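PDB 4BY6: general negative regulator of transcription subunit 2 from Saccharomyces cerevisiae, which is a core component of the CCR4-NOT complex, needed for its integrity, and takes part in mRNA deadenylation and in the negative regulation of transcription. Local coordinates for residues E[137-150]-E[162-174]. Numbering follows the deposited sequence.
Sequences WRYHKTLKAWLTKD and LSERGSYVFFDPQ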
loop_
_atom_site.group_PDB
_atom_site.type_symbol
_atom_site.label_atom_id
_atom_site.label_comp_id
_atom_site.label_asym_id
_atom_site.label_seq_id
_atom_site.Cartn_x
_atom_site.Cartn_y
_atom_site.Cartn_z
ATOM N N TRP E 137 19.954 -6.560 39.612
ATOM C CA TRP E 137 18.630 -6.774 39.044
ATOM C C TRP E 137 18.226 -8.202 39.351
ATOM O O TRP E 137 19.058 -9.099 39.336
ATOM C CB TRP E 137 18.620 -6.550 37.527
ATOM C CG TRP E 137 18.663 -5.136 37.140
ATOM C CD1 TRP E 137 19.783 -4.377 36.928
ATOM C CD2 TRP E 137 17.546 -4.283 36.895
ATOM N NE1 TRP E 137 19.425 -3.103 36.574
ATOM C CE2 TRP E 137 18.057 -3.016 36.545
ATOM C CE3 TRP E 137 16.161 -4.465 36.937
ATOM C CZ2 TRP E 137 17.226 -1.932 36.235
ATOM C CZ3 TRP E 137 15.340 -3.391 36.636
ATOM C CH2 TRP E 137 15.876 -2.138 36.285
ATOM N N ARG E 138 16.951 -8.422 39.608
ATOM C CA ARG E 138 16.452 -9.772 39.777
ATOM C C ARG E 138 15.384 -10.047 38.716
ATOM O O ARG E 138 14.622 -9.154 38.338
ATOM C CB ARG E 138 15.898 -9.965 41.184
ATOM C CG ARG E 138 16.948 -10.183 42.261
ATOM C CD ARG E 138 16.735 -9.173 43.409
ATOM N NE ARG E 138 16.079 -9.677 44.630
ATOM C CZ ARG E 138 15.651 -8.891 45.623
ATOM N NH1 ARG E 138 15.797 -7.571 45.528
ATOM N NH2 ARG E 138 15.070 -9.411 46.708
ATOM N N TYR E 139 15.355 -11.273 38.208
ATOM C CA TYR E 139 14.419 -11.644 37.142
ATOM C C TYR E 139 13.158 -12.354 37.660
ATOM O O TYR E 139 13.243 -13.407 38.291
ATOM C CB TYR E 139 15.128 -12.534 36.114
ATOM C CG TYR E 139 14.224 -13.010 35.014
ATOM C CD1 TYR E 139 13.786 -12.137 34.025
ATOM C CD2 TYR E 139 13.809 -14.327 34.957
ATOM C CE1 TYR E 139 12.956 -12.559 33.022
ATOM C CE2 TYR E 139 12.983 -14.761 33.949
ATOM C CZ TYR E 139 12.558 -13.877 32.983
ATOM O OH TYR E 139 11.740 -14.325 31.970
ATOM N N HIS E 140 11.989 -11.773 37.398
ATOM C CA HIS E 140 10.725 -12.387 37.803
ATOM C C HIS E 140 10.277 -13.449 36.812
ATOM O O HIS E 140 10.066 -13.152 35.633
ATOM C CB HIS E 140 9.643 -11.323 37.949
ATOM C CG HIS E 140 8.440 -11.786 38.705
ATOM N ND1 HIS E 140 7.342 -12.350 38.084
ATOM C CD2 HIS E 140 8.167 -11.787 40.030
ATOM C CE1 HIS E 140 6.433 -12.655 38.997
ATOM N NE2 HIS E 140 6.909 -12.331 40.186
ATOM N N LYS E 141 10.111 -14.673 37.306
ATOM C CA LYS E 141 9.861 -15.839 36.458
ATOM C C LYS E 141 8.537 -15.835 35.714
ATOM O O LYS E 141 8.499 -16.166 34.516
ATOM C CB LYS E 141 9.920 -17.103 37.293
ATOM C CG LYS E 141 11.265 -17.371 37.924
ATOM C CD LYS E 141 11.065 -18.465 38.934
ATOM C CE LYS E 141 12.306 -18.781 39.698
ATOM N NZ LYS E 141 11.914 -19.753 40.745
ATOM N N THR E 142 7.453 -15.466 36.395
ATOM C CA THR E 142 6.133 -15.560 35.759
ATOM C C THR E 142 5.736 -14.252 35.046
ATOM O O THR E 142 4.949 -14.259 34.113
ATOM C CB THR E 142 5.031 -15.969 36.768
ATOM O OG1 THR E 142 5.159 -15.192 37.965
ATOM C CG2 THR E 142 5.181 -17.416 37.148
ATOM N N LEU E 143 6.273 -13.123 35.475
ATOM C CA LEU E 143 6.038 -11.892 34.736
ATOM C C LEU E 143 7.025 -11.756 33.569
ATOM O O LEU E 143 6.802 -10.955 32.666
ATOM C CB LEU E 143 6.164 -10.677 35.652
ATOM C CG LEU E 143 5.069 -10.389 36.669
ATOM C CD1 LEU E 143 5.498 -9.223 37.600
ATOM C CD2 LEU E 143 3.804 -10.073 35.931
ATOM N N LYS E 144 8.122 -12.518 33.616
ATOM C CA LYS E 144 9.219 -12.408 32.649
ATOM C C LYS E 144 9.627 -10.951 32.520
ATOM O O LYS E 144 9.628 -10.353 31.445
ATOM C CB LYS E 144 8.819 -13.024 31.318
ATOM C CG LYS E 144 8.144 -14.379 31.557
ATOM C CD LYS E 144 8.487 -15.431 30.523
ATOM C CE LYS E 144 8.206 -16.816 31.082
ATOM N NZ LYS E 144 8.819 -17.919 30.272
ATOM N N ALA E 145 9.948 -10.379 33.665
ATOM C CA ALA E 145 10.307 -8.986 33.728
ATOM C C ALA E 145 11.365 -8.801 34.802
ATOM O O ALA E 145 11.311 -9.475 35.833
ATOM C CB ALA E 145 9.108 -8.168 34.026
ATOM N N TRP E 146 12.313 -7.895 34.565
ATOM C CA TRP E 146 13.353 -7.609 35.559
ATOM C C TRP E 146 12.948 -6.480 36.511
ATOM O O TRP E 146 12.349 -5.469 36.097
ATOM C CB TRP E 146 14.666 -7.224 34.883
ATOM C CG TRP E 146 15.348 -8.294 34.093
ATOM C CD1 TRP E 146 15.104 -8.645 32.799
ATOM C CD2 TRP E 146 16.430 -9.116 34.532
ATOM N NE1 TRP E 146 15.955 -9.655 32.411
ATOM C CE2 TRP E 146 16.781 -9.957 33.457
ATOM C CE3 TRP E 146 17.124 -9.233 35.737
ATOM C CZ2 TRP E 146 17.796 -10.889 33.548
ATOM C CZ3 TRP E 146 18.129 -10.147 35.826
ATOM C CH2 TRP E 146 18.462 -10.971 34.738
ATOM N N LEU E 147 13.301 -6.638 37.783
ATOM C CA LEU E 147 13.033 -5.613 38.780
ATOM C C LEU E 147 14.255 -5.387 39.616
ATOM O O LEU E 147 15.078 -6.288 39.751
ATOM C CB LEU E 147 11.869 -6.017 39.677
ATOM C CG LEU E 147 12.017 -7.394 40.314
ATOM C CD1 LEU E 147 12.740 -7.330 41.617
ATOM C CD2 LEU E 147 10.645 -7.896 40.569
ATOM N N THR E 148 14.376 -4.208 40.207
ATOM C CA THR E 148 15.447 -4.007 41.175
ATOM C C THR E 148 14.974 -3.096 42.272
ATOM O O THR E 148 14.056 -2.318 42.068
ATOM C CB THR E 148 16.754 -3.455 40.527
ATOM O OG1 THR E 148 17.692 -3.148 41.571
ATOM C CG2 THR E 148 16.492 -2.193 39.736
ATOM N N LYS E 149 15.583 -3.227 43.445
ATOM C CA LYS E 149 15.181 -2.455 44.614
ATOM C C LYS E 149 15.211 -0.942 44.369
ATOM O O LYS E 149 16.116 -0.426 43.719
ATOM C CB LYS E 149 16.075 -2.820 45.800
ATOM C CG LYS E 149 15.979 -1.893 46.983
ATOM C CD LYS E 149 16.846 -2.392 48.162
ATOM C CE LYS E 149 16.903 -1.339 49.288
ATOM N NZ LYS E 149 17.476 -1.851 50.570
ATOM N N ASP E 150 14.174 -0.251 44.836
ATOM C CA ASP E 150 14.171 1.202 44.881
ATOM C C ASP E 150 14.903 1.602 46.150
ATOM O O ASP E 150 14.442 1.288 47.248
ATOM C CB ASP E 150 12.743 1.752 44.857
ATOM C CG ASP E 150 12.672 3.248 45.149
ATOM O OD1 ASP E 150 11.687 3.687 45.777
ATOM O OD2 ASP E 150 13.577 3.998 44.734
ATOM N N LEU E 162 8.461 -15.959 53.169
ATOM C CA LEU E 162 8.368 -16.383 51.775
ATOM C C LEU E 162 8.236 -15.196 50.813
ATOM O O LEU E 162 8.324 -15.347 49.583
ATOM C CB LEU E 162 7.197 -17.342 51.604
ATOM C CG LEU E 162 7.247 -18.566 52.514
ATOM C CD1 LEU E 162 5.992 -19.390 52.274
ATOM C CD2 LEU E 162 8.512 -19.373 52.270
ATOM N N SER E 163 8.074 -14.009 51.384
ATOM C CA SER E 163 7.907 -12.809 50.590
ATOM C C SER E 163 8.413 -11.577 51.319
ATOM O O SER E 163 8.657 -11.609 52.529
ATOM C CB SER E 163 6.433 -12.626 50.229
ATOM O OG SER E 163 5.649 -12.551 51.404
ATOM N N GLU E 164 8.573 -10.490 50.575
ATOM C CA GLU E 164 8.903 -9.212 51.185
ATOM C C GLU E 164 8.070 -8.154 50.513
ATOM O O GLU E 164 7.712 -8.287 49.338
ATOM C CB GLU E 164 10.392 -8.884 51.057
ATOM C CG GLU E 164 10.869 -8.739 49.636
ATOM C CD GLU E 164 12.353 -8.461 49.529
ATOM O OE1 GLU E 164 13.116 -9.003 50.366
ATOM O OE2 GLU E 164 12.766 -7.735 48.589
ATOM N N ARG E 165 7.757 -7.101 51.254
ATOM C CA ARG E 165 7.006 -6.008 50.681
ATOM C C ARG E 165 7.931 -4.824 50.565
ATOM O O ARG E 165 8.583 -4.445 51.534
ATOM C CB ARG E 165 5.778 -5.695 51.530
ATOM C CG ARG E 165 4.784 -4.863 50.811
ATOM C CD ARG E 165 3.765 -4.302 51.751
ATOM N NE ARG E 165 3.289 -3.030 51.235
ATOM C CZ ARG E 165 2.392 -2.270 51.840
ATOM N NH1 ARG E 165 1.850 -2.663 52.988
ATOM N NH2 ARG E 165 2.038 -1.120 51.288
ATOM N N GLY E 166 8.025 -4.256 49.370
ATOM C CA GLY E 166 8.973 -3.176 49.165
ATOM C C GLY E 166 8.751 -2.365 47.914
ATOM O O GLY E 166 7.819 -2.616 47.157
ATOM N N SER E 167 9.630 -1.397 47.687
ATOM C CA SER E 167 9.553 -0.555 46.507
ATOM C C SER E 167 10.568 -1.007 45.463
ATOM O O SER E 167 11.732 -1.230 45.776
ATOM C CB SER E 167 9.780 0.902 46.878
ATOM O OG SER E 167 9.707 1.701 45.720
ATOM N N TYR E 168 10.117 -1.139 44.221
ATOM C CA TYR E 168 10.948 -1.704 43.171
ATOM C C TYR E 168 10.794 -0.905 41.905
ATOM O O TYR E 168 9.850 -0.140 41.753
ATOM C CB TYR E 168 10.574 -3.169 42.912
ATOM C CG TYR E 168 10.635 -4.011 44.153
ATOM C CD1 TYR E 168 11.818 -4.628 44.539
ATOM C CD2 TYR E 168 9.524 -4.160 44.966
ATOM C CE1 TYR E 168 11.885 -5.393 45.695
ATOM C CE2 TYR E 168 9.585 -4.906 46.122
ATOM C CZ TYR E 168 10.765 -5.526 46.479
ATOM O OH TYR E 168 10.821 -6.284 47.627
ATOM N N VAL E 169 11.734 -1.101 40.998
ATOM C CA VAL E 169 11.726 -0.495 39.684
ATOM C C VAL E 169 11.706 -1.657 38.717
ATOM O O VAL E 169 12.637 -2.469 38.719
ATOM C CB VAL E 169 12.973 0.412 39.450
ATOM C CG1 VAL E 169 12.928 1.065 38.093
ATOM C CG2 VAL E 169 13.057 1.449 40.499
ATOM N N PHE E 170 10.617 -1.769 37.955
ATOM C CA PHE E 170 10.437 -2.808 36.933
ATOM C C PHE E 170 10.828 -2.309 35.539
ATOM O O PHE E 170 10.516 -1.176 35.175
ATOM C CB PHE E 170 8.985 -3.264 36.891
ATOM C CG PHE E 170 8.549 -4.082 38.068
ATOM C CD1 PHE E 170 8.204 -3.485 39.267
ATOM C CD2 PHE E 170 8.435 -5.459 37.953
ATOM C CE1 PHE E 170 7.774 -4.265 40.352
ATOM C CE2 PHE E 170 8.009 -6.230 39.026
ATOM C CZ PHE E 170 7.682 -5.636 40.225
ATOM N N PHE E 171 11.478 -3.135 34.727
ATOM C CA PHE E 171 11.703 -2.680 33.360
ATOM C C PHE E 171 10.633 -3.229 32.429
ATOM O O PHE E 171 10.401 -4.436 32.374
ATOM C CB PHE E 171 13.108 -3.050 32.855
ATOM C CG PHE E 171 13.385 -2.559 31.458
ATOM C CD1 PHE E 171 13.611 -1.204 31.216
ATOM C CD2 PHE E 171 13.393 -3.441 30.380
ATOM C CE1 PHE E 171 13.845 -0.738 29.917
ATOM C CE2 PHE E 171 13.640 -2.983 29.084
ATOM C CZ PHE E 171 13.865 -1.624 28.852
ATOM N N ASP E 172 10.009 -2.312 31.696
ATOM C CA ASP E 172 8.962 -2.591 30.718
ATOM C C ASP E 172 9.542 -2.455 29.317
ATOM O O ASP E 172 9.728 -1.338 28.821
ATOM C CB ASP E 172 7.792 -1.613 30.919
ATOM C CG ASP E 172 6.591 -1.880 29.997
ATOM O OD1 ASP E 172 6.692 -2.637 28.995
ATOM O OD2 ASP E 172 5.527 -1.287 30.291
ATOM N N PRO E 173 9.781 -3.596 28.657
ATOM C CA PRO E 173 10.452 -3.673 27.348
ATOM C C PRO E 173 9.563 -3.180 26.204
ATOM O O PRO E 173 10.081 -2.920 25.119
ATOM C CB PRO E 173 10.747 -5.171 27.180
ATOM C CG PRO E 173 10.296 -5.839 28.492
ATOM C CD PRO E 173 9.300 -4.911 29.113
ATOM N N GLN E 174 8.255 -3.065 26.435
ATOM C CA GLN E 174 7.356 -2.557 25.399
ATOM C C GLN E 174 7.306 -1.030 25.406
ATOM O O GLN E 174 7.194 -0.398 24.358
ATOM C CB GLN E 174 5.948 -3.123 25.576
ATOM C CG GLN E 174 5.854 -4.607 25.297
ATOM C CD GLN E 174 6.145 -4.927 23.854
ATOM O OE1 GLN E 174 5.988 -4.079 22.975
ATOM N NE2 GLN E 174 6.584 -6.154 23.596
#
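Phe170 and Leu147 face each other as a non-hydrogen-bonded pair where strand 145-149 runs antiparallel to strand 163-172, their CA atoms 4.2 Å apart. The phenylalanine ring lies alongside the leucine: Leu147 CB sits over one ring face in a CH-pi contact, 4.0 Å from the ring centroid, while Leu147 CD2 lies 3.5 Å from Phe170 CE2. With CG held between the backbone N and carbonyl carbon (chi1 53°), the leucine sends CD2 toward Phe170 and CD1 toward Tyr168 CD1. A flat ring beside a branched aliphatic chain suits this buried pair; toward the solvent, Leu143 adds CD1 near Phe170 CE2.

Val169 forms the hydrogen-bonded pair with Thr148, Val169 N giving to Thr148 O at 2.8 Å and Thr148 N to Val169 O. Both residues are beta-branched, as favours extended backbone, and both point to the face opposite Phe170. Trp137 brings CZ3 to within 3.5 Å of Val169 O, while Thr148 CG2 covers one face of the indole.

Asp150 ends the pairing twice over: its N donates to Ser167 O, and its OD1 accepts from Ser167 OG at 2.8 Å. With CG anti to the backbone N (chi1 170°), the short carboxylate meets the hydroxyl, which Gln180 also engages. Farther along, Glu164 OE2 accepts from Tyr168 OH and makes a long, weak salt bridge with Arg138 NH2, while Tyr187 holds OE1.

Strand 163-172 is thus a central strand of the antiparallel sheet in this NOT-box domain, between strands 145-149 and 177-186. Arg181 of the latter makes a cation-pi contact with Phe170, whereas Trp146 and Phe171 turn to helix 109-118, where Trp146 meets Phe116 edge-to-face and Phe171 stacks with Phe113, and Trp137 packs on Leu132 of helix 123-134.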